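Local coordinates for probable sugar kinase (Clostridium perfringens, PDB 3KZH), which probably phosphorylates a carbohydrate as a kinase of the PfkB family, within the ribokinase clan, though its natural substrate is not established, at residues D182-K187 and I219-I224; A137-L142 and N162-P167. One frame throughout, in Å; residues are numbered along the deposited sequence.

Interaction 1 (D182-K187 and I219-I224); sequences DFHTIK and IKKVFI. With BGC (beta-D-glucopyranose), chain C.
Ile186 and Ile219 press their branches together under the short parallel pairing of 182-187 with 219-224. CD1 of Ile219 reaches CG2 of Ile186 at 4.0 Å, the two side chains crossing at about a right angle, and Phe214 of helix 204-217 covers both. CG1 of Ile186 sits between backbone N and carbonyl carbon (chi1 57°), on the same side as Val222. Thr185 and Phe223 pack the other face just as deeply: CG2 of Thr185 meets the edge of the Phe223 ring in its plane, 3.8 Å from CD2. Tyr267 of helix 255-268 packs against that ring, and its OH is hydrogen-bonded to Thr185 OG1. Between the two buried faces Ile186 N bonds to Lys221 O, and Phe223 N, weakly, to Ile186 O.

Toward solvent it is the side chains that are looser, around exposed Lys220 and partly exposed His184 and Lys221. The backbone stays firm there, with His184 O accepting Lys221 N at 2.8 Å and, weakly, Lys220 N. The His184 ring, with CG anti to the backbone N (chi1 166°), lies under Lys220 CB, a CH-pi contact 4.0 Å from the ring centroid. A 2.8 Å hydrogen bond between His184 ND1 and Thr185 OG1 helps fix the ring's rotation, while the Lys220 chain runs off to bond Gly218 O.

At the far end Lys187 CG packs on Phe223 CB, and the bent chain carries NZ to a covalent adduct with C6 of the glucose, modelled at 1.4 Å. Parallel strands with helices 204-217 and 255-268 on their two sides fit the alpha/beta fold expected of ribokinase-like PfkB kinases.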
loop_
_atom_site.group_PDB
_atom_site.type_symbol
_atom_site.label_atom_id
_atom_site.label_comp_id
_atom_site.label_asym_id
_atom_site.label_seq_id
_atom_site.Cartn_x
_atom_site.Cartn_y
_atom_site.Cartn_z
ATOM N N ASP A 182 17.756 33.745 -7.126
ATOM C CA ASP A 182 17.390 33.231 -8.445
ATOM C C ASP A 182 15.938 32.800 -8.615
ATOM O O ASP A 182 15.501 32.475 -9.720
ATOM C CB ASP A 182 18.344 32.109 -8.863
ATOM C CG ASP A 182 19.762 32.606 -9.102
ATOM O OD1 ASP A 182 19.923 33.696 -9.707
ATOM O OD2 ASP A 182 20.707 31.895 -8.680
ATOM N N PHE A 183 15.192 32.843 -7.518
ATOM C CA PHE A 183 13.783 32.488 -7.510
ATOM C C PHE A 183 12.904 33.661 -7.920
ATOM O O PHE A 183 13.218 34.824 -7.638
ATOM C CB PHE A 183 13.359 32.002 -6.120
ATOM C CG PHE A 183 13.783 30.601 -5.805
ATOM C CD1 PHE A 183 12.997 29.513 -6.209
ATOM C CD2 PHE A 183 14.962 30.350 -5.094
ATOM C CE1 PHE A 183 13.377 28.173 -5.915
ATOM C CE2 PHE A 183 15.358 29.028 -4.788
ATOM C CZ PHE A 183 14.559 27.936 -5.202
ATOM N N HIS A 184 11.829 33.336 -8.633
ATOM C CA HIS A 184 10.831 34.303 -9.087
ATOM C C HIS A 184 9.864 34.565 -7.916
ATOM O O HIS A 184 9.342 35.663 -7.757
ATOM C CB HIS A 184 10.093 33.716 -10.307
ATOM C CG HIS A 184 8.832 34.437 -10.696
ATOM N ND1 HIS A 184 7.686 34.404 -9.926
ATOM C CD2 HIS A 184 8.526 35.164 -11.793
ATOM C CE1 HIS A 184 6.733 35.079 -10.535
ATOM N NE2 HIS A 184 7.212 35.550 -11.670
ATOM N N THR A 185 9.626 33.536 -7.114
ATOM C CA THR A 185 8.720 33.642 -5.985
ATOM C C THR A 185 9.234 32.842 -4.820
ATOM O O THR A 185 9.762 31.745 -4.992
ATOM C CB THR A 185 7.282 33.122 -6.362
ATOM O OG1 THR A 185 6.702 33.992 -7.338
ATOM C CG2 THR A 185 6.337 33.051 -5.145
ATOM N N ILE A 186 9.169 33.450 -3.643
ATOM C CA ILE A 186 9.518 32.745 -2.415
ATOM C C ILE A 186 8.247 32.822 -1.556
ATOM O O ILE A 186 7.469 33.767 -1.658
ATOM C CB ILE A 186 10.793 33.309 -1.683
ATOM C CG1 ILE A 186 10.657 34.792 -1.336
ATOM C CG2 ILE A 186 12.049 33.034 -2.515
ATOM C CD1 ILE A 186 11.549 35.212 -0.204
ATOM N N LYS A 187 8.019 31.799 -0.726
ATOM C CA LYS A 187 6.845 31.742 0.111
ATOM C C LYS A 187 7.229 31.290 1.572
ATOM O O LYS A 187 6.969 30.125 1.981
ATOM C CB LYS A 187 5.767 30.830 -0.488
ATOM C CG LYS A 187 4.314 31.257 -0.095
ATOM C CD LYS A 187 3.852 30.723 1.214
ATOM C CE LYS A 187 3.902 29.214 1.305
ATOM N NZ LYS A 187 4.429 28.750 2.542
ATOM N N ILE A 219 14.296 38.704 -6.659
ATOM C CA ILE A 219 13.040 37.970 -6.498
ATOM C C ILE A 219 11.896 38.854 -7.009
ATOM O O ILE A 219 11.882 40.061 -6.773
ATOM C CB ILE A 219 12.825 37.506 -5.022
ATOM C CG1 ILE A 219 14.012 36.638 -4.573
ATOM C CG2 ILE A 219 11.502 36.723 -4.875
ATOM C CD1 ILE A 219 14.125 36.400 -3.073
ATOM N N LYS A 220 10.991 38.251 -7.775
ATOM C CA LYS A 220 9.872 38.979 -8.365
ATOM C C LYS A 220 8.641 39.122 -7.494
ATOM O O LYS A 220 7.992 40.159 -7.526
ATOM C CB LYS A 220 9.469 38.351 -9.706
ATOM C CG LYS A 220 10.590 38.194 -10.727
ATOM C CD LYS A 220 11.127 39.526 -11.241
ATOM C CE LYS A 220 12.104 39.314 -12.394
ATOM N NZ LYS A 220 13.312 38.532 -11.995
ATOM N N LYS A 221 8.275 38.057 -6.780
ATOM C CA LYS A 221 7.076 38.063 -5.932
ATOM C C LYS A 221 7.310 37.464 -4.544
ATOM O O LYS A 221 7.816 36.346 -4.428
ATOM C CB LYS A 221 5.917 37.322 -6.631
ATOM C CG LYS A 221 5.581 37.796 -8.042
ATOM C CD LYS A 221 4.111 38.022 -8.254
ATOM C CE LYS A 221 3.856 38.699 -9.603
ATOM N NZ LYS A 221 4.201 37.828 -10.756
ATOM N N VAL A 222 6.936 38.209 -3.498
ATOM C CA VAL A 222 7.104 37.764 -2.108
ATOM C C VAL A 222 5.786 37.546 -1.358
ATOM O O VAL A 222 4.925 38.404 -1.358
ATOM C CB VAL A 222 7.996 38.757 -1.286
ATOM C CG1 VAL A 222 8.212 38.255 0.163
ATOM C CG2 VAL A 222 9.334 38.949 -1.957
ATOM N N PHE A 223 5.657 36.383 -0.726
ATOM C CA PHE A 223 4.481 36.029 0.072
ATOM C C PHE A 223 4.969 35.526 1.437
ATOM O O PHE A 223 5.698 34.539 1.507
ATOM C CB PHE A 223 3.640 34.937 -0.610
ATOM C CG PHE A 223 3.068 35.338 -1.936
ATOM C CD1 PHE A 223 1.891 36.102 -2.009
ATOM C CD2 PHE A 223 3.746 35.013 -3.125
ATOM C CE1 PHE A 223 1.401 36.554 -3.259
ATOM C CE2 PHE A 223 3.265 35.457 -4.381
ATOM C CZ PHE A 223 2.082 36.236 -4.439
ATOM N N ILE A 224 4.625 36.242 2.508
ATOM C CA ILE A 224 5.033 35.853 3.863
ATOM C C ILE A 224 3.808 35.458 4.699
ATOM O O ILE A 224 2.946 36.295 4.984
ATOM C CB ILE A 224 5.894 36.982 4.591
ATOM C CG1 ILE A 224 7.150 37.315 3.775
ATOM C CG2 ILE A 224 6.396 36.487 5.957
ATOM C CD1 ILE A 224 7.826 38.631 4.126
HETATM C C2 BGC C . 5.967 26.042 6.366
HETATM C C3 BGC C . 4.451 26.192 6.698
HETATM C C4 BGC C . 4.068 27.601 6.079
HETATM C C5 BGC C . 4.353 27.681 4.519
HETATM C C6 BGC C . 4.042 28.975 3.883
HETATM C C1 BGC C . 6.131 26.062 4.848
HETATM O O1 BGC C . 7.333 25.915 4.575
HETATM O O2 BGC C . 6.366 24.920 6.803
HETATM O O3 BGC C . 4.424 26.230 7.981
HETATM O O4 BGC C . 2.797 27.822 6.341
HETATM O O5 BGC C . 5.705 27.379 4.271
#

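Interaction 2 (A137-L142 and N162-P167); sequences AEYTVL and NFILDP. With BGC (beta-D-glucopyranose), chain C.
A beta-alpha-beta unit, strand 139-143, helix 147-157 and strand 162-166, brings Tyr139 to Leu142 alongside Asn162 to Asp166 as parallel neighbours in the main sheet. The bonds alternate along the pair. Thr140 N gives to Asn162 O at 2.9 Å, and Thr140 O takes Ile164 N at 2.8 Å. Leu142 N then reaches Ile164 O, before Asp166 N closes on Leu142 O at 3.2 Å; the first bond, Asn162 N to Glu138 O, is weak.

On one face CD1 of Tyr139 rests 3.5 Å from CB of Asn162, ring and amide planes 45° apart, and CD1 of Ile164 lies 3.8 Å from Tyr139 CB. Val141 CG2 continues this row against Ile164 CB. On the other face Phe163 runs side by side with Thr140, whose CG2 touches CE1 of the ring, while CD1 of Leu142 leans on the same ring 3.7 Å from CD1 of Phe163. Thr140 OG1 turns to Thr161 OG1 for a hydrogen bond.

Past the last of these rows, Asp166 OD1 lies 2.9 Å from the glucose O1, probably as the acceptor of a hydrogen bond from it. Because the backbone bonds run on as far as Asp166 N, the end of the strand is held in the sheet, and this should help position the carboxylate beside the sugar O1.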
loop_
_atom_site.group_PDB
_atom_site.type_symbol
_atom_site.label_atom_id
_atom_site.label_comp_id
_atom_site.label_asym_id
_atom_site.label_seq_id
_atom_site.Cartn_x
_atom_site.Cartn_y
_atom_site.Cartn_z
ATOM N N ALA A 137 8.452 24.742 -18.934
ATOM C CA ALA A 137 7.552 24.898 -17.795
ATOM C C ALA A 137 7.397 26.381 -17.511
ATOM O O ALA A 137 8.393 27.107 -17.483
ATOM C CB ALA A 137 8.111 24.191 -16.579
ATOM N N GLU A 138 6.159 26.840 -17.332
ATOM C CA GLU A 138 5.922 28.264 -17.061
ATOM C C GLU A 138 6.461 28.614 -15.679
ATOM O O GLU A 138 7.116 29.644 -15.505
ATOM C CB GLU A 138 4.437 28.624 -17.152
ATOM C CG GLU A 138 3.689 28.105 -18.368
ATOM C CD GLU A 138 4.061 28.805 -19.667
ATOM O OE1 GLU A 138 4.210 30.050 -19.664
ATOM O OE2 GLU A 138 4.185 28.106 -20.699
ATOM N N TYR A 139 6.151 27.762 -14.700
ATOM C CA TYR A 139 6.636 27.925 -13.330
ATOM C C TYR A 139 7.125 26.566 -12.841
ATOM O O TYR A 139 6.682 25.526 -13.346
ATOM C CB TYR A 139 5.561 28.525 -12.387
ATOM C CG TYR A 139 5.144 29.956 -12.713
ATOM C CD1 TYR A 139 5.773 31.054 -12.123
ATOM C CD2 TYR A 139 4.175 30.215 -13.687
ATOM C CE1 TYR A 139 5.437 32.387 -12.522
ATOM C CE2 TYR A 139 3.837 31.504 -14.095
ATOM C CZ TYR A 139 4.468 32.587 -13.513
ATOM O OH TYR A 139 4.134 33.852 -13.939
ATOM N N THR A 140 8.117 26.574 -11.951
ATOM C CA THR A 140 8.656 25.331 -11.401
ATOM C C THR A 140 8.813 25.422 -9.878
ATOM O O THR A 140 9.564 26.247 -9.362
ATOM C CB THR A 140 9.977 24.872 -12.119
ATOM O OG1 THR A 140 9.711 24.630 -13.505
ATOM C CG2 THR A 140 10.518 23.574 -11.519
ATOM N N VAL A 141 8.076 24.561 -9.175
ATOM C CA VAL A 141 8.067 24.519 -7.711
ATOM C C VAL A 141 9.146 23.592 -7.171
ATOM O O VAL A 141 9.347 22.474 -7.655
ATOM C CB VAL A 141 6.664 24.081 -7.161
ATOM C CG1 VAL A 141 6.670 23.923 -5.632
ATOM C CG2 VAL A 141 5.602 25.086 -7.573
ATOM N N LEU A 142 9.845 24.093 -6.163
ATOM C CA LEU A 142 10.905 23.368 -5.483
ATOM C C LEU A 142 10.761 23.645 -4.001
ATOM O O LEU A 142 10.173 24.648 -3.601
ATOM C CB LEU A 142 12.301 23.873 -5.916
ATOM C CG LEU A 142 12.898 23.749 -7.326
ATOM C CD1 LEU A 142 14.282 24.351 -7.362
ATOM C CD2 LEU A 142 12.953 22.312 -7.752
ATOM N N ASN A 162 10.317 29.954 -14.375
ATOM C CA ASN A 162 10.159 30.745 -13.167
ATOM C C ASN A 162 10.006 29.886 -11.905
ATOM O O ASN A 162 8.951 29.314 -11.639
ATOM C CB ASN A 162 8.962 31.673 -13.333
ATOM C CG ASN A 162 9.201 32.800 -14.322
ATOM O OD1 ASN A 162 8.274 33.219 -15.017
ATOM N ND2 ASN A 162 10.413 33.349 -14.334
ATOM N N PHE A 163 11.063 29.843 -11.106
ATOM C CA PHE A 163 11.094 29.041 -9.888
ATOM C C PHE A 163 10.323 29.561 -8.670
ATOM O O PHE A 163 10.314 30.758 -8.394
ATOM C CB PHE A 163 12.541 28.761 -9.509
ATOM C CG PHE A 163 13.223 27.776 -10.389
ATOM C CD1 PHE A 163 13.091 26.406 -10.151
ATOM C CD2 PHE A 163 14.052 28.213 -11.439
ATOM C CE1 PHE A 163 13.785 25.456 -10.947
ATOM C CE2 PHE A 163 14.750 27.285 -12.241
ATOM C CZ PHE A 163 14.616 25.900 -11.994
ATOM N N ILE A 164 9.660 28.641 -7.965
ATOM C CA ILE A 164 8.873 28.953 -6.765
ATOM C C ILE A 164 9.405 28.156 -5.555
ATOM O O ILE A 164 9.455 26.927 -5.591
ATOM C CB ILE A 164 7.333 28.660 -6.969
ATOM C CG1 ILE A 164 6.790 29.380 -8.221
ATOM C CG2 ILE A 164 6.533 29.091 -5.728
ATOM C CD1 ILE A 164 5.368 29.038 -8.600
ATOM N N LEU A 165 9.760 28.865 -4.481
ATOM C CA LEU A 165 10.276 28.236 -3.266
ATOM C C LEU A 165 9.312 28.100 -2.083
ATOM O O LEU A 165 8.672 29.068 -1.674
ATOM C CB LEU A 165 11.551 28.960 -2.776
ATOM C CG LEU A 165 12.312 28.504 -1.511
ATOM C CD1 LEU A 165 12.839 27.081 -1.644
ATOM C CD2 LEU A 165 13.445 29.461 -1.175
ATOM N N ASP A 166 9.284 26.889 -1.520
ATOM C CA ASP A 166 8.518 26.542 -0.323
ATOM C C ASP A 166 9.675 26.119 0.618
ATOM O O ASP A 166 10.164 24.997 0.519
ATOM C CB ASP A 166 7.571 25.359 -0.599
ATOM C CG ASP A 166 6.619 25.059 0.574
ATOM O OD1 ASP A 166 6.989 25.303 1.740
ATOM O OD2 ASP A 166 5.486 24.580 0.330
ATOM N N PRO A 167 10.128 27.007 1.534
ATOM C CA PRO A 167 11.232 26.702 2.462
ATOM C C PRO A 167 11.127 25.542 3.457
ATOM O O PRO A 167 12.139 25.187 4.054
ATOM C CB PRO A 167 11.460 28.034 3.192
ATOM C CG PRO A 167 10.970 29.049 2.233
ATOM C CD PRO A 167 9.708 28.406 1.718
HETATM C C2 BGC C . 5.967 26.042 6.366
HETATM C C3 BGC C . 4.451 26.192 6.698
HETATM C C4 BGC C . 4.068 27.601 6.079
HETATM C C5 BGC C . 4.353 27.681 4.519
HETATM C C6 BGC C . 4.042 28.975 3.883
HETATM C C1 BGC C . 6.131 26.062 4.848
HETATM O O1 BGC C . 7.333 25.915 4.575
HETATM O O2 BGC C . 6.366 24.920 6.803
HETATM O O3 BGC C . 4.424 26.230 7.981
HETATM O O4 BGC C . 2.797 27.822 6.341
HETATM O O5 BGC C . 5.705 27.379 4.271
#

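Interactions 1 and 2 are two pairings of one sheet, their centres about 9 Å apart, and the pairing of strands 162-166 and 185-186 joins them. Thr185 O lies 2.9 Å from Leu165 N and Lys187 N 3.0 Å from Leu165 O, both probable hydrogen bonds; Phe183 CD1 packs 3.4 Å from Phe163 CB. At the C-terminal end Lys187 O comes 3.2 Å from Pro167 CD. These bonds tie together the two strand ends that bear Lys187 and Asp166, which both meet the glucose on the side of its ring near O5. Val168 O and Glu192 OE2 add hydrogen bonds to the same ligand.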